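Local coordinates for centrosomal protein of 104 kDa (Homo sapiens, PDB 5LPI), which is required for building cilia and for the structural integrity of the ciliary tip, here represented by its zinc finger array, at residues C74-F79 with L106-F111; C13-E18 with L37-C42. All coordinates share one frame; numbering follows the deposited sequence.

In the fold
Both contacts join neighbouring zinc sites of the array, each made of three cysteines and one histidine, but at different depths. Contact 2, between 13-18 and 37-42, is largely buried and apolar: strand 39-41, which runs on to Cys42 of the second zinc site, starts against the CxxC turn of the first. Contact 1, between 74-79 and 106-111, lies at the surface and is polar, a single glutamate-histidine pair bridging the loops that follow two zinc-binding cysteines. The centres of contact 1 and contact 2 are about 19 Å apart, on opposite sides of the chain's centre. Helix 115-123, which carries His121 of the fourth zinc site, also packs on Met38 of contact 2.

Contact 1 (C74-F79 with L106-F111); sequences CSEAVF and LCHENF. With ZN (zinc ion), chain E; ZN (zinc ion), chain H.
Glu76 and His108 carry this contact through a histidine-carboxylate hydrogen bond. The ring nitrogen ND1 of His108 donates to Glu76 OE2 over 2.7 Å in an almost straight bond (N-H...O 174°). The acceptor lies in the ring plane and uses its syn lone pair, on the side of the second oxygen. The acid comes in at the ring edge, with carboxylate and imidazole planes 21° apart, nearly coplanar; OE1 comes within 3.1 Å of His108 CE1. Extended beyond CG, the Glu76 chain carries its carboxylate across to the other loop. On the opposing side, chi1 of -43° puts His108 CG beside its backbone N and anti to the carbonyl carbon, and the ring turns its ND1 edge to the acid.

Ionic pairing adds to this: Glu76 OE2 also forms a salt bridge with Arg103, which could favour the charged carboxylate. With an alanine in place of Glu76, His108 ND1 would probably lose its acceptor and the ring would be freer to turn, while Arg103 would lack this counter-charge.

Metal coordination fixes both loops. Each follows the second cysteine of a CxxC zinc knuckle: Cys74 SG binds one zinc at 2.4 Å, with Cys71, His86 and Cys92, and Cys107 SG binds another, with Cys104, His121 and Cys128. Ser75 and His108 occupy equivalent places just after these cysteines, both with positive phi. Just after Cys74, Glu76 N makes a weak hydrogen bond of 3.6 Å to Cys74 SG, so the residue that reaches across to His108 is also tied to a zinc ligand.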
# COMPACT_ATOMS: atom_id res chain seq x y z
N CYS A 74 12.44 3.15 10.88
CA CYS A 74 11.69 3.44 9.67
C CYS A 74 10.23 3.03 9.73
O CYS A 74 9.48 3.36 8.81
CB CYS A 74 12.35 2.76 8.46
SG CYS A 74 12.42 0.97 8.58
N SER A 75 9.80 2.31 10.77
CA SER A 75 8.43 1.85 10.99
C SER A 75 8.03 0.72 10.04
O SER A 75 6.87 0.28 10.09
CB SER A 75 7.39 2.98 10.85
OG SER A 75 7.16 3.29 9.48
N GLU A 76 8.93 0.24 9.20
CA GLU A 76 8.61 -0.80 8.24
C GLU A 76 8.79 -2.19 8.85
O GLU A 76 9.47 -2.38 9.87
CB GLU A 76 9.46 -0.65 6.98
CG GLU A 76 9.22 0.67 6.24
CD GLU A 76 10.03 0.81 4.96
OE1 GLU A 76 10.68 -0.18 4.54
OE2 GLU A 76 10.01 1.92 4.37
N ALA A 77 8.16 -3.18 8.21
CA ALA A 77 8.36 -4.58 8.55
C ALA A 77 9.66 -5.09 7.93
O ALA A 77 9.95 -4.82 6.76
CB ALA A 77 7.19 -5.43 8.06
N VAL A 78 10.42 -5.82 8.73
CA VAL A 78 11.67 -6.44 8.30
C VAL A 78 11.61 -7.90 8.76
O VAL A 78 11.05 -8.19 9.82
CB VAL A 78 12.89 -5.72 8.91
CG1 VAL A 78 14.19 -6.39 8.51
CG2 VAL A 78 12.89 -4.23 8.51
N PHE A 79 12.17 -8.80 7.96
CA PHE A 79 12.30 -10.18 8.41
C PHE A 79 12.91 -10.21 9.80
O PHE A 79 13.86 -9.47 10.09
CB PHE A 79 13.16 -10.99 7.44
CG PHE A 79 12.42 -11.48 6.23
CD1 PHE A 79 11.29 -12.28 6.37
CD2 PHE A 79 12.88 -11.19 4.96
CE1 PHE A 79 10.62 -12.75 5.25
CE2 PHE A 79 12.21 -11.65 3.83
CZ PHE A 79 11.09 -12.43 3.98
N LEU A 106 7.09 0.92 -0.56
CA LEU A 106 7.76 0.40 -1.75
C LEU A 106 9.05 1.16 -2.05
O LEU A 106 10.08 0.55 -2.37
CB LEU A 106 6.83 0.47 -2.96
CG LEU A 106 5.47 -0.22 -2.80
CD1 LEU A 106 4.67 -0.10 -4.10
CD2 LEU A 106 5.64 -1.71 -2.39
N CYS A 107 9.02 2.49 -1.97
CA CYS A 107 10.21 3.29 -2.23
C CYS A 107 10.76 3.97 -0.99
O CYS A 107 11.80 4.64 -1.07
CB CYS A 107 9.91 4.34 -3.32
SG CYS A 107 8.85 5.72 -2.78
N HIS A 108 10.09 3.84 0.16
CA HIS A 108 10.57 4.34 1.45
C HIS A 108 10.57 5.86 1.57
O HIS A 108 11.29 6.40 2.41
CB HIS A 108 11.98 3.80 1.76
CG HIS A 108 12.14 2.36 1.44
ND1 HIS A 108 11.52 1.36 2.17
CD2 HIS A 108 12.80 1.74 0.43
CE1 HIS A 108 11.82 0.19 1.65
NE2 HIS A 108 12.59 0.39 0.59
N GLU A 109 9.77 6.57 0.78
CA GLU A 109 9.70 8.02 0.89
C GLU A 109 8.61 8.43 1.86
O GLU A 109 7.55 7.79 1.94
CB GLU A 109 9.47 8.65 -0.48
CG GLU A 109 10.62 8.37 -1.45
CD GLU A 109 10.40 8.93 -2.84
OE1 GLU A 109 9.33 9.56 -3.08
OE2 GLU A 109 11.29 8.74 -3.69
N ASN A 110 8.88 9.49 2.62
CA ASN A 110 7.88 10.17 3.42
C ASN A 110 7.37 11.36 2.61
O ASN A 110 8.16 12.09 2.00
CB ASN A 110 8.45 10.66 4.76
CG ASN A 110 9.07 9.53 5.61
OD1 ASN A 110 8.46 8.47 5.83
ND2 ASN A 110 10.28 9.78 6.12
N PHE A 111 6.06 11.55 2.58
CA PHE A 111 5.53 12.63 1.77
C PHE A 111 4.22 13.10 2.38
O PHE A 111 3.77 12.57 3.40
CB PHE A 111 5.39 12.20 0.32
CG PHE A 111 4.49 11.00 0.12
CD1 PHE A 111 4.97 9.70 0.33
CD2 PHE A 111 3.18 11.17 -0.30
CE1 PHE A 111 4.14 8.59 0.14
CE2 PHE A 111 2.35 10.06 -0.51
CZ PHE A 111 2.83 8.78 -0.29
ZN ZN E . 14.55 0.57 9.58
ZN ZN H . 6.65 4.94 -3.43

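Contact 2 (C13-E18 with L37-C42); sequences CIFCGE and LMLTRC. With ZN (zinc ion), chain G; ZN (zinc ion), chain F.
Met38 brings the second segment against the backbone of the CxxC turn, its CA 5.8 Å from that of Cys16. Its CG lies 3.5 Å from Phe15 O and 3.8 Å from Cys16 CB, while its CB faces the CB of Phe15. The chain then bends at both chi2 and chi3 instead of running straight on. Met38 also touches Leu122 and Met123 of helix 115-123, which places the methionine between the first knuckle and that helix.

Leu39, the first residue of strand 39-41, meets the Phe15 ring. Its CD2 methyl stands over one face in a CH-pi contact, 4.0 Å from the ring centroid and 22° off the normal, offset toward the rim; the other methyl, CD1, approaches Phe15 CD2. The side chains of Phe15 and Leu39 run at about a right angle to each other. Phe15 CG lies beside its backbone N (chi1 -56°), which sets the ring between Leu39 and Ile14, whose CG1 covers the opposite face.

Phe15 belongs to the zinc knuckle Cys13-Ile14-Phe15-Cys16, in which both cysteines bind zinc together with His31 and Cys36. Cys16 N donates to Cys13 SG over 3.5 Å in a nearly straight bond, and Glu18 N donates to Cys16 SG; such bonds probably ease the negative charge on the sulfurs. Gly17 follows Cys16 with a positive phi of 86°, where a side chain would crowd the preceding carbonyl oxygen.

Beyond Leu39 the strand runs on through Thr40 and Arg41, away from the knuckle. The segment closes at Cys42, whose SG binds the next zinc at 2.3 Å with Cys45, His57 and Cys62.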
# COMPACT_ATOMS: atom_id res chain seq x y z
N CYS A 13 -14.03 1.20 -8.54
CA CYS A 13 -12.96 0.73 -7.66
C CYS A 13 -12.76 1.78 -6.56
O CYS A 13 -12.24 2.86 -6.83
CB CYS A 13 -11.66 0.53 -8.42
SG CYS A 13 -10.27 0.04 -7.35
N ILE A 14 -13.12 1.43 -5.33
CA ILE A 14 -12.96 2.38 -4.23
C ILE A 14 -11.51 2.66 -3.88
O ILE A 14 -11.24 3.62 -3.14
CB ILE A 14 -13.69 1.88 -2.97
CG1 ILE A 14 -13.06 0.58 -2.47
CG2 ILE A 14 -15.17 1.66 -3.25
CD1 ILE A 14 -13.56 0.17 -1.13
N PHE A 15 -10.56 1.88 -4.40
CA PHE A 15 -9.16 2.11 -4.06
C PHE A 15 -8.51 3.14 -4.97
O PHE A 15 -7.89 4.08 -4.48
CB PHE A 15 -8.39 0.79 -4.11
CG PHE A 15 -8.98 -0.24 -3.23
CD1 PHE A 15 -8.90 -0.10 -1.85
CD2 PHE A 15 -9.68 -1.31 -3.75
CE1 PHE A 15 -9.47 -1.03 -1.02
CE2 PHE A 15 -10.26 -2.25 -2.92
CZ PHE A 15 -10.15 -2.11 -1.55
N CYS A 16 -8.63 2.97 -6.28
CA CYS A 16 -8.05 3.95 -7.18
C CYS A 16 -9.06 4.93 -7.74
O CYS A 16 -8.66 5.90 -8.41
CB CYS A 16 -7.32 3.24 -8.34
SG CYS A 16 -8.41 2.46 -9.53
N GLY A 17 -10.35 4.73 -7.48
CA GLY A 17 -11.38 5.65 -7.94
C GLY A 17 -11.88 5.40 -9.35
O GLY A 17 -12.92 5.96 -9.71
N GLU A 18 -11.19 4.58 -10.14
CA GLU A 18 -11.59 4.37 -11.53
C GLU A 18 -13.00 3.81 -11.60
O GLU A 18 -13.42 3.01 -10.76
CB GLU A 18 -10.63 3.40 -12.22
CG GLU A 18 -9.37 4.05 -12.78
CD GLU A 18 -8.56 3.08 -13.63
OE1 GLU A 18 -9.13 2.07 -14.10
OE2 GLU A 18 -7.35 3.33 -13.82
N LEU A 37 -3.56 0.24 -9.45
CA LEU A 37 -2.26 0.81 -9.07
C LEU A 37 -2.13 1.03 -7.57
O LEU A 37 -1.01 1.18 -7.07
CB LEU A 37 -2.03 2.14 -9.80
CG LEU A 37 -1.93 2.05 -11.33
CD1 LEU A 37 -1.77 3.41 -11.95
CD2 LEU A 37 -0.80 1.13 -11.74
N MET A 38 -3.23 1.04 -6.83
CA MET A 38 -3.18 1.29 -5.39
C MET A 38 -2.97 0.01 -4.58
O MET A 38 -2.76 0.08 -3.36
CB MET A 38 -4.45 1.98 -4.93
CG MET A 38 -4.71 3.31 -5.64
SD MET A 38 -3.45 4.55 -5.25
CE MET A 38 -3.67 4.62 -3.47
N LEU A 39 -3.02 -1.14 -5.23
CA LEU A 39 -2.93 -2.42 -4.55
C LEU A 39 -1.69 -3.16 -5.02
O LEU A 39 -1.10 -2.86 -6.07
CB LEU A 39 -4.18 -3.27 -4.82
CG LEU A 39 -5.53 -2.58 -4.65
CD1 LEU A 39 -6.66 -3.53 -5.07
CD2 LEU A 39 -5.74 -2.08 -3.22
N THR A 40 -1.30 -4.15 -4.22
CA THR A 40 -0.20 -5.04 -4.55
C THR A 40 -0.56 -6.44 -4.07
O THR A 40 -1.40 -6.61 -3.19
CB THR A 40 1.11 -4.54 -3.91
OG1 THR A 40 2.19 -5.31 -4.40
CG2 THR A 40 1.08 -4.69 -2.39
N ARG A 41 0.05 -7.44 -4.68
CA ARG A 41 -0.03 -8.80 -4.15
C ARG A 41 1.07 -9.00 -3.13
O ARG A 41 2.25 -8.86 -3.46
CB ARG A 41 0.14 -9.85 -5.25
CG ARG A 41 -1.07 -10.20 -6.03
CD ARG A 41 -0.69 -11.25 -7.08
NE ARG A 41 -1.35 -10.95 -8.34
CZ ARG A 41 -1.02 -11.47 -9.50
NH1 ARG A 41 -0.02 -12.34 -9.59
NH2 ARG A 41 -1.69 -11.12 -10.58
N CYS A 42 0.70 -9.41 -1.92
CA CYS A 42 1.74 -9.74 -0.94
C CYS A 42 2.54 -10.95 -1.41
O CYS A 42 1.97 -12.02 -1.64
CB CYS A 42 1.12 -10.01 0.43
SG CYS A 42 2.37 -10.43 1.64
ZN ZN G . -8.45 0.30 -8.65
ZN ZN F . 0.86 -11.12 3.28